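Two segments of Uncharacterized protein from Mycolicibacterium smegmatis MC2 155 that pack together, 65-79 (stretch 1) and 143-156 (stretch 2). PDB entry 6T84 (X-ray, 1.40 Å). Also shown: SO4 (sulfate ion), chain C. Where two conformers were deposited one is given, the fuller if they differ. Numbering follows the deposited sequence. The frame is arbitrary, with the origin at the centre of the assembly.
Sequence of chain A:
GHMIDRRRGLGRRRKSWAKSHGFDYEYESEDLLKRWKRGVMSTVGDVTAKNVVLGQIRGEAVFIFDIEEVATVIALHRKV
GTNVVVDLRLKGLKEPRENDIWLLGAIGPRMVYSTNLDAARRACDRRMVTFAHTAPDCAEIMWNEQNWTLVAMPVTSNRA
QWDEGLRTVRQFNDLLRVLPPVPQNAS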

ATOM      1  N   PHE A  65      -4.363   6.047   6.753  1.00 14.38           N
ATOM      2  CA  PHE A  65      -4.182   6.182   8.203  1.00 14.88           C
ATOM      3  C   PHE A  65      -2.696   6.248   8.518  1.00 14.24           C
ATOM      4  O   PHE A  65      -1.848   5.915   7.681  1.00 15.01           O
ATOM      5  N   ASP A  66      -2.384   6.714   9.732  1.00 14.73           N
ATOM      6  CA  ASP A  66      -1.013   6.763  10.208  1.00 16.02           C
ATOM      7  C   ASP A  66      -0.801   5.652  11.230  1.00 16.89           C
ATOM      8  O   ASP A  66      -1.685   5.360  12.041  1.00 17.43           O
ATOM      9  N   ILE A  67       0.375   5.042  11.174  1.00 18.04           N
ATOM     10  CA  ILE A  67       0.870   4.167  12.231  1.00 20.64           C
ATOM     11  C   ILE A  67       2.002   4.941  12.879  1.00 23.55           C
ATOM     12  O   ILE A  67       3.065   5.101  12.279  1.00 24.42           O
ATOM     13  N   GLU A  68       1.788   5.437  14.101  1.00 27.62           N
ATOM     14  CA  GLU A  68       2.690   6.455  14.669  1.00 34.39           C
ATOM     15  C   GLU A  68       4.174   6.167  14.472  1.00 36.29           C
ATOM     16  O   GLU A  68       4.658   5.074  14.783  1.00 45.24           O
ATOM     17  N   GLU A  69       4.883   7.172  13.959  1.00 38.77           N
ATOM     18  CA  GLU A  69       6.327   7.112  13.728  1.00 46.48           C
ATOM     19  C   GLU A  69       6.748   5.906  12.883  1.00 66.73           C
ATOM     20  O   GLU A  69       7.874   5.416  12.996  1.00 61.71           O
ATOM     21  N   VAL A  70       5.859   5.406  12.028  1.00 48.63           N
ATOM     22  CA  VAL A  70       6.232   4.297  11.155  1.00 38.13           C
ATOM     23  C   VAL A  70       5.920   4.673   9.711  1.00 31.47           C
ATOM     24  O   VAL A  70       6.818   4.710   8.838  1.00 31.79           O
ATOM     25  N   ALA A  71       4.646   4.937   9.444  1.00 25.57           N
ATOM     26  CA  ALA A  71       4.233   5.146   8.067  1.00 20.83           C
ATOM     27  C   ALA A  71       2.833   5.730   8.024  1.00 17.65           C
ATOM     28  O   ALA A  71       2.031   5.527   8.940  1.00 18.33           O
ATOM     29  N   THR A  72       2.512   6.359   6.896  1.00 15.72           N
ATOM     30  CA  THR A  72       1.140   6.612   6.483  1.00 15.28           C
ATOM     31  C   THR A  72       0.821   5.556   5.424  1.00 13.99           C
ATOM     32  O   THR A  72       1.615   5.348   4.508  1.00 15.44           O
ATOM     33  N   VAL A  73      -0.273   4.842   5.591  1.00 13.59           N
ATOM     34  CA  VAL A  73      -0.658   3.734   4.719  1.00 13.66           C
ATOM     35  C   VAL A  73      -1.942   4.084   3.990  1.00 13.30           C
ATOM     36  O   VAL A  73      -2.882   4.622   4.588  1.00 13.56           O
ATOM     37  N   ILE A  74      -2.018   3.701   2.717  1.00 12.75           N
ATOM     38  CA  ILE A  74      -3.248   3.766   1.936  1.00 12.95           C
ATOM     39  C   ILE A  74      -3.563   2.344   1.508  1.00 12.82           C
ATOM     40  O   ILE A  74      -2.704   1.677   0.907  1.00 13.39           O
ATOM     41  N   ALA A  75      -4.761   1.849   1.883  1.00 12.79           N
ATOM     42  CA  ALA A  75      -5.199   0.490   1.540  1.00 13.55           C
ATOM     43  C   ALA A  75      -6.408   0.573   0.628  1.00 13.90           C
ATOM     44  O   ALA A  75      -7.405   1.202   0.993  1.00 14.70           O
ATOM     45  N   LEU A  76      -6.333  -0.069  -0.544  1.00 13.84           N
ATOM     46  CA  LEU A  76      -7.406  -0.041  -1.534  1.00 14.66           C
ATOM     47  C   LEU A  76      -7.993  -1.435  -1.731  1.00 15.61           C
ATOM     48  O   LEU A  76      -7.255  -2.403  -1.926  1.00 16.15           O
ATOM     49  N   HIS A  77      -9.314  -1.543  -1.654  1.00 16.71           N
ATOM     50  CA  HIS A  77      -9.921  -2.862  -1.790  1.00 18.07           C
ATOM     51  C   HIS A  77      -9.850  -3.403  -3.216  1.00 19.67           C
ATOM     52  O   HIS A  77     -10.085  -2.679  -4.183  1.00 19.39           O
ATOM     53  N   ARG A  78      -9.523  -4.693  -3.343  0.79 20.17           N
ATOM     54  CA  ARG A  78      -9.427  -5.360  -4.651  0.79 21.89           C
ATOM     55  C   ARG A  78     -10.756  -6.011  -5.008  0.79 26.00           C
ATOM     56  O   ARG A  78     -11.438  -6.624  -4.162  0.79 25.86           O
ATOM     57  N   LYS A  79     -11.078  -5.958  -6.299  1.00 30.68           N
ATOM     58  CA  LYS A  79     -12.349  -6.526  -6.743  1.00 37.51           C
ATOM     59  C   LYS A  79     -12.334  -8.052  -6.675  1.00 34.57           C
ATOM     60  O   LYS A  79     -13.338  -8.670  -6.297  1.00 33.87           O
ATOM     61  N   TRP A 143       2.395  -3.267  -1.677  1.00 13.48           N
ATOM     62  CA  TRP A 143       2.214  -4.711  -1.631  1.00 14.50           C
ATOM     63  C   TRP A 143       0.738  -5.007  -1.693  1.00 15.03           C
ATOM     64  O   TRP A 143      -0.088  -4.128  -1.474  1.00 15.96           O
ATOM     65  N   ASN A 144       0.412  -6.249  -1.997  1.00 15.29           N
ATOM     66  CA  ASN A 144      -0.969  -6.672  -1.859  1.00 16.46           C
ATOM     67  C   ASN A 144      -1.102  -7.823  -0.883  1.00 16.95           C
ATOM     68  O   ASN A 144      -0.156  -8.562  -0.581  1.00 16.82           O
ATOM     69  N   GLU A 145      -2.328  -7.934  -0.365  1.00 17.96           N
ATOM     70  CA  GLU A 145      -2.778  -9.096   0.394  1.00 19.18           C
ATOM     71  C   GLU A 145      -3.991  -9.637  -0.354  1.00 20.25           C
ATOM     72  O   GLU A 145      -4.230  -9.277  -1.506  1.00 21.02           O
ATOM     73  N   GLN A 146      -4.768 -10.527   0.277  1.00 20.89           N
ATOM     74  CA  GLN A 146      -5.762 -11.223  -0.516  1.00 22.74           C
ATOM     75  C   GLN A 146      -6.750 -10.269  -1.190  1.00 23.01           C
ATOM     76  O   GLN A 146      -7.043 -10.404  -2.384  1.00 24.44           O
ATOM     77  N   ASN A 147      -7.302  -9.319  -0.432  1.00 21.39           N
ATOM     78  CA  ASN A 147      -8.348  -8.443  -0.922  1.00 20.57           C
ATOM     79  C   ASN A 147      -7.993  -6.966  -0.900  1.00 19.25           C
ATOM     80  O   ASN A 147      -8.897  -6.117  -1.023  1.00 19.09           O
ATOM     81  N   TRP A 148      -6.698  -6.646  -0.767  1.00 18.16           N
ATOM     82  CA  TRP A 148      -6.284  -5.256  -0.612  1.00 17.44           C
ATOM     83  C   TRP A 148      -4.944  -5.031  -1.308  1.00 16.77           C
ATOM     84  O   TRP A 148      -4.113  -5.936  -1.349  1.00 17.95           O
ATOM     85  N   THR A 149      -4.739  -3.839  -1.825  1.00 15.86           N
ATOM     86  CA  THR A 149      -3.434  -3.405  -2.332  1.00 14.73           C
ATOM     87  C   THR A 149      -3.121  -2.155  -1.519  1.00 13.40           C
ATOM     88  O   THR A 149      -3.998  -1.287  -1.333  1.00 13.91           O
ATOM     89  N   LEU A 150      -1.860  -2.052  -1.043  1.00 13.36           N
ATOM     90  CA  LEU A 150      -1.456  -1.035  -0.074  1.00 13.19           C
ATOM     91  C   LEU A 150      -0.171  -0.333  -0.486  1.00 12.62           C
ATOM     92  O   LEU A 150       0.712  -0.918  -1.142  1.00 13.09           O
ATOM     93  N   VAL A 151      -0.073   0.923  -0.071  0.62 12.26           N
ATOM     94  CA  VAL A 151       1.141   1.720  -0.217  0.62 12.65           C
ATOM     95  C   VAL A 151       1.480   2.330   1.142  0.62 12.92           C
ATOM     96  O   VAL A 151       0.610   2.915   1.800  0.62 14.44           O
ATOM     97  N   ALA A 152       2.751   2.224   1.547  1.00 12.68           N
ATOM     98  CA  ALA A 152       3.242   2.853   2.758  1.00 13.98           C
ATOM     99  C   ALA A 152       4.187   3.975   2.373  1.00 14.79           C
ATOM    100  O   ALA A 152       5.061   3.800   1.498  1.00 14.65           O
ATOM    101  N   MET A 153       4.009   5.140   2.979  0.54 15.21           N
ATOM    102  CA  MET A 153       4.873   6.296   2.778  0.54 15.53           C
ATOM    103  C   MET A 153       5.268   6.894   4.117  0.54 16.34           C
ATOM    104  O   MET A 153       4.664   6.591   5.154  0.54 15.79           O
ATOM    105  N   PRO A 154       6.251   7.790   4.143  1.00 16.83           N
ATOM    106  CA  PRO A 154       6.606   8.445   5.417  1.00 17.76           C
ATOM    107  C   PRO A 154       5.421   9.219   6.016  1.00 18.15           C
ATOM    108  O   PRO A 154       4.591   9.783   5.302  1.00 17.61           O
ATOM    109  N   VAL A 155       5.378   9.271   7.358  1.00 20.14           N
ATOM    110  CA  VAL A 155       4.298   9.996   8.036  1.00 24.28           C
ATOM    111  C   VAL A 155       4.426  11.479   7.826  1.00 24.47           C
ATOM    112  O   VAL A 155       3.457  12.217   8.001  1.00 27.57           O
ATOM    113  N   THR A 156       5.598  11.951   7.503  1.00 24.02           N
ATOM    114  CA  THR A 156       5.807  13.356   7.184  1.00 26.19           C
ATOM    115  C   THR A 156       5.285  13.724   5.799  1.00 25.86           C
ATOM    116  O   THR A 156       5.438  14.877   5.387  1.00 27.50           O
TER

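In these antiparallel strands, 71-77 and 148-153, side chains alternate between two faces of the sheet, and cross-strand pairs lie on the same face. The largest covered areas belong to Arg78 and Val155, which lie just beyond the paired strands, followed by Trp148.

Arg78 starts where its N donates to Asn147 O at 2.8 Å. Its CB points toward the second stretch, and chi1 m, chi2 t, chi3 p lay the chain along the 145-148 backbone: Arg78 CD sits 3.6 Å from Gln146 O and 3.5 Å from Trp148 N, a buried amide that finds no partner. At the tip, Arg78 NH1 gives a weak hydrogen bond to Thr149 OG1 (3.4 Å), which approaches the guanidinium edge. A water donates to both Arg78 O and Asn147 OD1.

Val155, with chi1 t, packs at the other end. Val155 CG2 lies 3.2 Å from Ala71 C, and Val155 CG1 reaches Asp66 CG at 4.2 Å. Beside it, Thr72 OG1 (chi1 m) donates to Asp66 OD1 at 2.7 Å, while a second water donates to Thr72 OG1 and Val155 O, tying loop to strand.

Trp148 (m, chi2 89°) presents one indole face to His77, while Ala75 O lies at the ring edge. Ala75 CB meets Trp148 CE3 at 3.9 Å; His77 (t) sets its ring edge against the indole face, planes at 78°, with His77 CB 4.0 Å from the centroid of the Trp148 six-membered ring. Trp148 NE1 donates to sulfate O4 (3.0 Å) and Asn147 ND2 to sulfate O1 (2.8 Å); the ion is probably from the crystallisation liquor.

Between these ends most side-chain contacts are apolar. The rule is small against large: Leu150 CD2 touches Ala75 CB (3.6 Å) and also Val73 CG1 (4.0 Å), whereas on the opposite face Ile74 CD1 (m, t) meets Met153 CE (p, t, p) at 3.6 Å.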

ATOM      1  CB  PHE A  65      -4.852   5.030   8.981  1.00 15.48           C
ATOM      2  CG  PHE A  65      -4.452   3.687   8.492  1.00 16.97           C
ATOM      3  CD1 PHE A  65      -3.309   3.055   9.004  1.00 18.15           C
ATOM      4  CD2 PHE A  65      -5.168   3.065   7.474  1.00 17.39           C
ATOM      5  CE1 PHE A  65      -2.883   1.805   8.488  1.00 18.95           C
ATOM      6  CE2 PHE A  65      -4.774   1.804   6.992  1.00 18.73           C
ATOM      7  CZ  PHE A  65      -3.635   1.170   7.505  1.00 19.23           C
ATOM      8  CB  ASP A  66      -0.712   8.108  10.888  1.00 17.45           C
ATOM      9  CG  ASP A  66      -0.907   9.284   9.965  1.00 18.13           C
ATOM     10  OD1 ASP A  66      -0.782   9.122   8.730  1.00 16.82           O
ATOM     11  OD2 ASP A  66      -1.134  10.399  10.486  1.00 20.50           O
ATOM     12  CB  ILE A  67       1.387   2.837  11.653  1.00 22.17           C
ATOM     13  CG1 ILE A  67       0.298   2.219  10.740  1.00 23.30           C
ATOM     14  CG2 ILE A  67       1.851   1.912  12.780  1.00 23.03           C
ATOM     15  CD1 ILE A  67       0.712   0.894  10.096  1.00 24.40           C
ATOM     16  CB  GLU A  68       2.419   6.621  16.156  1.00 48.40           C
ATOM     17  CG  GLU A  68       1.208   7.462  16.471  1.00109.02           C
ATOM     18  CD  GLU A  68       0.823   7.349  17.922  1.00 83.32           C
ATOM     19  OE1 GLU A  68       1.403   8.079  18.746  1.00 81.05           O
ATOM     20  OE2 GLU A  68      -0.039   6.506  18.241  1.00 93.91           O
ATOM     21  CB  GLU A  69       7.096   7.168  15.048  1.00 81.53           C
ATOM     22  CG  GLU A  69       6.731   8.369  15.911  1.00 83.94           C
ATOM     23  CD  GLU A  69       7.435   8.353  17.255  1.00122.18           C
ATOM     24  OE1 GLU A  69       8.093   7.336  17.572  1.00 92.03           O
ATOM     25  OE2 GLU A  69       7.332   9.360  17.994  1.00121.67           O
ATOM     26  CB  VAL A  70       5.508   2.990  11.513  1.00 39.61           C
ATOM     27  CG1 VAL A  70       5.774   1.938  10.436  1.00 46.08           C
ATOM     28  CG2 VAL A  70       5.939   2.470  12.883  1.00 37.50           C
ATOM     29  CB  ALA A  71       4.169   3.811   7.311  1.00 20.69           C
ATOM     30  CB  THR A  72       1.014   8.018   5.881  1.00 15.77           C
ATOM     31  OG1 THR A  72       1.247   9.010   6.922  1.00 16.69           O
ATOM     32  CG2 THR A  72      -0.370   8.285   5.227  1.00 16.11           C
ATOM     33  CB  VAL A  73      -0.844   2.442   5.543  1.00 15.64           C
ATOM     34  CG1 VAL A  73      -1.266   1.301   4.636  1.00 16.69           C
ATOM     35  CG2 VAL A  73       0.475   2.107   6.254  1.00 16.95           C
ATOM     36  CB  ILE A  74      -3.051   4.668   0.698  1.00 13.43           C
ATOM     37  CG1 ILE A  74      -2.685   6.087   1.129  1.00 14.97           C
ATOM     38  CG2 ILE A  74      -4.302   4.644  -0.206  1.00 14.03           C
ATOM     39  CD1 ILE A  74      -2.270   6.995  -0.111  1.00 17.69           C
ATOM     40  CB  ALA A  75      -5.600  -0.300   2.781  1.00 15.15           C
ATOM     41  CB  LEU A  76      -6.875   0.474  -2.867  1.00 15.94           C
ATOM     42  CG  LEU A  76      -7.849   0.476  -4.068  1.00 16.70           C
ATOM     43  CD1 LEU A  76      -9.008   1.444  -3.827  1.00 18.19           C
ATOM     44  CD2 LEU A  76      -7.098   0.869  -5.416  1.00 17.34           C
ATOM     45  CB  HIS A  77     -11.390  -2.791  -1.357  1.00 19.56           C
ATOM     46  CG  HIS A  77     -12.036  -4.134  -1.281  1.00 22.56           C
ATOM     47  ND1 HIS A  77     -12.943  -4.598  -2.223  1.00 24.23           N
ATOM     48  CD2 HIS A  77     -11.939  -5.107  -0.339  1.00 23.22           C
ATOM     49  CE1 HIS A  77     -13.348  -5.807  -1.874  1.00 24.64           C
ATOM     50  NE2 HIS A  77     -12.758  -6.140  -0.737  1.00 24.17           N
ATOM     51  CB  ARG A  78      -8.426  -6.504  -4.611  0.79 21.31           C
ATOM     52  CG  ARG A  78      -6.981  -6.145  -4.349  0.79 23.53           C
ATOM     53  CD  ARG A  78      -6.164  -7.439  -4.154  0.79 27.44           C
ATOM     54  NE  ARG A  78      -6.192  -8.258  -5.370  0.79 35.72           N
ATOM     55  CZ  ARG A  78      -5.335  -8.075  -6.362  0.79 55.41           C
ATOM     56  NH1 ARG A  78      -4.403  -7.130  -6.238  0.79 40.62           N
ATOM     57  NH2 ARG A  78      -5.403  -8.819  -7.458  0.79 52.26           N
ATOM     58  CB  LYS A  79     -12.676  -6.026  -8.147  1.00 52.56           C
ATOM     59  CG  LYS A  79     -14.047  -6.448  -8.645  1.00 72.95           C
ATOM     60  CD  LYS A  79     -14.327  -5.897 -10.031  1.00 85.86           C
ATOM     61  CE  LYS A  79     -15.730  -6.255 -10.477  1.00 87.73           C
ATOM     62  NZ  LYS A  79     -16.727  -5.848  -9.445  1.00 71.61           N
ATOM     63  CB  TRP A 143       2.844  -5.364  -0.393  1.00 15.13           C
ATOM     64  CG  TRP A 143       2.075  -5.153   0.918  1.00 15.70           C
ATOM     65  CD1 TRP A 143       1.298  -6.102   1.540  1.00 15.82           C
ATOM     66  CD2 TRP A 143       2.032  -3.974   1.761  1.00 15.14           C
ATOM     67  NE1 TRP A 143       0.789  -5.581   2.723  1.00 15.66           N
ATOM     68  CE2 TRP A 143       1.202  -4.286   2.874  1.00 15.92           C
ATOM     69  CE3 TRP A 143       2.631  -2.692   1.696  1.00 15.90           C
ATOM     70  CZ2 TRP A 143       0.955  -3.380   3.903  1.00 16.74           C
ATOM     71  CZ3 TRP A 143       2.356  -1.789   2.691  1.00 16.17           C
ATOM     72  CH2 TRP A 143       1.550  -2.145   3.800  1.00 16.87           C
ATOM     73  CB  ASN A 144      -1.585  -7.075  -3.173  1.00 17.20           C
ATOM     74  CG  ASN A 144      -1.052  -8.424  -3.638  1.00 17.49           C
ATOM     75  OD1 ASN A 144       0.130  -8.548  -4.079  1.00 17.02           O
ATOM     76  ND2 ASN A 144      -1.898  -9.462  -3.539  1.00 17.87           N
ATOM     77  CB  GLU A 145      -3.025  -8.733   1.868  1.00 20.11           C
ATOM     78  CG  GLU A 145      -1.721  -8.195   2.471  1.00 20.54           C
ATOM     79  CD  GLU A 145      -1.711  -7.925   3.938  1.00 20.51           C
ATOM     80  OE1 GLU A 145      -2.486  -8.552   4.675  1.00 21.64           O
ATOM     81  OE2 GLU A 145      -0.872  -7.112   4.383  1.00 20.06           O
ATOM     82  CB  GLN A 146      -6.499 -12.235   0.348  1.00 24.30           C
ATOM     83  CG  GLN A 146      -7.485 -13.056  -0.499  1.00 26.69           C
ATOM     84  CD  GLN A 146      -8.099 -14.203   0.252  1.00 34.16           C
ATOM     85  OE1 GLN A 146      -7.436 -14.852   1.051  1.00 36.24           O
ATOM     86  NE2 GLN A 146      -9.374 -14.461  -0.010  1.00 49.14           N
ATOM     87  CB  ASN A 147      -9.578  -8.693  -0.037  1.00 22.65           C
ATOM     88  CG  ASN A 147     -10.112 -10.083  -0.211  1.00 25.16           C
ATOM     89  OD1 ASN A 147     -10.497 -10.429  -1.308  1.00 27.21           O
ATOM     90  ND2 ASN A 147     -10.140 -10.876   0.875  1.00 26.38           N
ATOM     91  CB  TRP A 148      -6.072  -4.966   0.869  1.00 17.35           C
ATOM     92  CG  TRP A 148      -7.346  -5.039   1.632  1.00 18.52           C
ATOM     93  CD1 TRP A 148      -7.867  -6.153   2.209  1.00 19.61           C
ATOM     94  CD2 TRP A 148      -8.296  -3.998   1.796  1.00 18.72           C
ATOM     95  NE1 TRP A 148      -9.078  -5.867   2.754  1.00 19.95           N
ATOM     96  CE2 TRP A 148      -9.376  -4.546   2.535  1.00 19.80           C
ATOM     97  CE3 TRP A 148      -8.352  -2.660   1.396  1.00 19.28           C
ATOM     98  CZ2 TRP A 148     -10.513  -3.799   2.885  1.00 21.46           C
ATOM     99  CZ3 TRP A 148      -9.441  -1.892   1.772  1.00 19.62           C
ATOM    100  CH2 TRP A 148     -10.525  -2.471   2.510  1.00 21.16           C
ATOM    101  CB  THR A 149      -3.540  -3.032  -3.830  1.00 16.22           C
ATOM    102  OG1 THR A 149      -3.958  -4.197  -4.585  1.00 17.96           O
ATOM    103  CG2 THR A 149      -2.208  -2.512  -4.417  1.00 16.41           C
ATOM    104  CB  LEU A 150      -1.215  -1.681   1.302  1.00 15.05           C
ATOM    105  CG  LEU A 150      -2.447  -2.434   1.884  1.00 15.57           C
ATOM    106  CD1 LEU A 150      -2.319  -3.937   1.556  1.00 16.46           C
ATOM    107  CD2 LEU A 150      -2.558  -2.218   3.366  1.00 15.68           C
ATOM    108  CB  VAL A 151       0.952   2.831  -1.272  0.62 13.39           C
ATOM    109  CG1 VAL A 151       2.166   3.834  -1.239  0.62 14.44           C
ATOM    110  CG2 VAL A 151       0.642   2.237  -2.695  0.62 14.14           C
ATOM    111  CB  ALA A 152       3.945   1.852   3.677  1.00 15.43           C
ATOM    112  CB  MET A 153       4.148   7.352   1.917  0.54 16.41           C
ATOM    113  CG  MET A 153       2.938   8.026   2.552  0.54 16.07           C
ATOM    114  SD  MET A 153       2.029   9.152   1.447  0.54 17.74           S
ATOM    115  CE  MET A 153       1.088   7.957   0.549  0.54 18.73           C
ATOM    116  CB  PRO A 154       7.764   9.374   5.036  1.00 19.17           C
ATOM    117  CG  PRO A 154       8.353   8.688   3.824  1.00 19.54           C
ATOM    118  CD  PRO A 154       7.173   8.155   3.044  1.00 18.96           C
ATOM    119  CB  VAL A 155       4.231   9.667   9.542  1.00 32.69           C
ATOM    120  CG1 VAL A 155       3.099  10.426  10.213  1.00 54.64           C
ATOM    121  CG2 VAL A 155       3.975   8.241   9.742  1.00 29.60           C
ATOM    122  CB  THR A 156       7.307  13.660   7.290  1.00 28.92           C
ATOM    123  OG1 THR A 156       8.037  12.608   6.634  1.00 29.52           O
ATOM    124  CG2 THR A 156       7.751  13.714   8.735  1.00 31.32           C
TER
HETATM  125  S   SO4 C 302     -10.505  -9.155   4.204  0.73 29.62           S
HETATM  126  O1  SO4 C 302      -9.526  -9.860   3.358  0.73 30.91           O
HETATM  127  O2  SO4 C 302     -11.665 -10.026   4.414  0.73 53.97           O
HETATM  128  O3  SO4 C 302      -9.911  -8.829   5.503  0.73 31.93           O
HETATM  129  O4  SO4 C 302     -11.042  -7.979   3.617  0.73 26.56           O
HETATM  130  O   HOH W   1       7.539   8.107   8.652  1.00 30.93           O
HETATM  131  O   HOH W   2       1.295  11.650   6.194  1.00 22.59           O
HETATM  132  O   HOH W   3     -12.069  -9.088  -3.058  1.00 28.01           O